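Local coordinates for protein BH2851 (Bacillus halodurans, PDB 2GFG) that is of unknown function but, as a putative adenylate cyclase of the CYTH family, probably acts on phosphate-containing substrates inside its antiparallel barrel, at residues S52-I57 / N181-F186. Sequence-based numbering, arbitrary orientation.
Sequences SSALRI and NKIQRF. With EDO (1,2-ethanediol), chain H.
Ile183, on the first turn of helix 182-190, reaches across to Ala54 at the start of strand 54-60, and this apolar touch carries nearly the whole contact. Both branches of the isoleucine meet the one methyl: CD1 lies 3.8 Å from Ala54 CB and CG2 4.0 Å from the same atom. With CG1 anti to the backbone N (chi1 -170°) and chi2 also extended, the longer branch stretches out to the strand, where Ile183 CD1 passes 4.3 Å from Leu55 O. No hydrogen bond crosses between the segments. Ahead of the helix, 1,2-ethanediol, probably from the crystallisation liquor, sits by Asn181 and Lys182; its O1 takes a weak, bent hydrogen bond from Lys182 N (3.3 Å, 136° at the hydrogen). The same O1 lies at the edge of the Arg185 guanidinium, 3.7 Å from Arg185 NH1. Lys182 CA sits over the rim of one face of that guanidinium. The lysine chain runs extended until chi4 (60°) bends NZ into salt bridges with Asp139, Glu150 and Glu152. A methionine in place of Lys182 would probably deprive Asp139 and Glu152 of this ammonium and leave Glu150 to Arg185. Strand 54-60 pairs antiparallel with strands 34-42 and 63-71 in the closed barrel typical of CYTH proteins; Ile183 also packs on Tyr40 of strand 34-42, while Lys182 and Arg185 tie helix 182-190 to acidic residues of strand 146-155.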
# COMPACT_ATOMS: atom_id res chain seq x y z
N SER A 52 -4.17 -13.75 3.76
CA SER A 52 -3.61 -12.94 2.66
C SER A 52 -4.21 -11.52 2.59
O SER A 52 -4.34 -10.94 1.50
CB SER A 52 -3.77 -13.68 1.33
OG SER A 52 -3.14 -14.96 1.38
N SER A 53 -4.50 -10.96 3.76
CA SER A 53 -5.12 -9.65 3.86
C SER A 53 -4.25 -8.68 4.61
O SER A 53 -3.32 -9.08 5.35
CB SER A 53 -6.48 -9.76 4.55
OG SER A 53 -7.38 -10.51 3.76
N ALA A 54 -4.54 -7.39 4.44
CA ALA A 54 -3.80 -6.32 5.09
C ALA A 54 -4.75 -5.19 5.50
O ALA A 54 -5.59 -4.74 4.69
CB ALA A 54 -2.72 -5.78 4.16
N LEU A 55 -4.59 -4.73 6.75
CA LEU A 55 -5.42 -3.68 7.31
C LEU A 55 -4.53 -2.52 7.73
O LEU A 55 -3.56 -2.71 8.47
CB LEU A 55 -6.19 -4.21 8.52
CG LEU A 55 -7.24 -3.30 9.18
CD1 LEU A 55 -8.42 -3.10 8.29
CD2 LEU A 55 -7.68 -3.89 10.51
N ARG A 56 -4.85 -1.32 7.24
CA ARG A 56 -4.10 -0.11 7.61
C ARG A 56 -5.01 1.08 7.79
O ARG A 56 -6.16 1.08 7.33
CB ARG A 56 -3.05 0.23 6.53
CG ARG A 56 -3.65 0.60 5.16
CD ARG A 56 -2.65 1.28 4.25
NE ARG A 56 -3.32 1.82 3.04
CZ ARG A 56 -3.16 1.36 1.78
NH1 ARG A 56 -2.23 0.44 1.49
NH2 ARG A 56 -3.86 1.92 0.79
N ILE A 57 -4.50 2.07 8.51
CA ILE A 57 -5.05 3.43 8.48
C ILE A 57 -3.99 4.33 7.84
O ILE A 57 -2.86 4.40 8.33
CB ILE A 57 -5.40 3.94 9.90
CG1 ILE A 57 -6.61 3.18 10.45
CG2 ILE A 57 -5.69 5.46 9.87
CD1 ILE A 57 -6.90 3.45 11.92
N ASN A 181 4.78 -6.98 -0.55
CA ASN A 181 4.10 -5.71 -0.23
C ASN A 181 4.79 -4.93 0.90
O ASN A 181 5.46 -5.51 1.74
CB ASN A 181 2.62 -5.97 0.12
CG ASN A 181 1.78 -6.37 -1.11
OD1 ASN A 181 2.00 -5.87 -2.22
ND2 ASN A 181 0.80 -7.24 -0.90
N LYS A 182 4.62 -3.59 0.89
CA LYS A 182 5.22 -2.70 1.92
C LYS A 182 4.97 -3.23 3.32
O LYS A 182 5.89 -3.31 4.13
CB LYS A 182 4.65 -1.29 1.82
CG LYS A 182 5.25 -0.46 0.72
CD LYS A 182 4.47 0.82 0.53
CE LYS A 182 5.06 1.67 -0.59
NZ LYS A 182 5.05 0.98 -1.89
N ILE A 183 3.71 -3.57 3.60
CA ILE A 183 3.31 -4.10 4.90
C ILE A 183 4.03 -5.43 5.23
O ILE A 183 4.35 -5.70 6.38
CB ILE A 183 1.75 -4.28 4.98
CG1 ILE A 183 1.32 -4.60 6.40
CG2 ILE A 183 1.24 -5.36 3.99
CD1 ILE A 183 -0.16 -4.50 6.62
N GLN A 184 4.30 -6.23 4.19
CA GLN A 184 5.02 -7.50 4.37
C GLN A 184 6.52 -7.23 4.55
O GLN A 184 7.17 -7.86 5.39
CB GLN A 184 4.78 -8.43 3.18
CG GLN A 184 3.31 -8.77 2.94
CD GLN A 184 2.76 -9.75 3.94
N ARG A 185 7.06 -6.27 3.78
CA ARG A 185 8.45 -5.80 3.97
C ARG A 185 8.61 -5.18 5.35
O ARG A 185 9.69 -5.23 5.94
CB ARG A 185 8.85 -4.79 2.88
CG ARG A 185 8.87 -5.35 1.46
CD ARG A 185 9.75 -4.52 0.53
NE ARG A 185 9.47 -3.08 0.58
CZ ARG A 185 8.54 -2.44 -0.16
NH1 ARG A 185 7.71 -3.11 -0.95
NH2 ARG A 185 8.42 -1.12 -0.07
N PHE A 186 7.52 -4.57 5.86
CA PHE A 186 7.52 -3.99 7.21
C PHE A 186 7.71 -5.06 8.29
O PHE A 186 8.68 -5.03 9.02
CB PHE A 186 6.22 -3.20 7.49
CG PHE A 186 6.17 -2.61 8.88
CD1 PHE A 186 5.67 -3.36 9.95
CD2 PHE A 186 6.70 -1.34 9.14
CE1 PHE A 186 5.69 -2.84 11.25
CE2 PHE A 186 6.71 -0.82 10.42
CZ PHE A 186 6.20 -1.57 11.48
C1 EDO H . 3.18 -2.03 -2.39
O1 EDO H . 4.32 -2.90 -2.35
C2 EDO H . 2.04 -2.60 -1.54
O2 EDO H . 1.66 -1.71 -0.47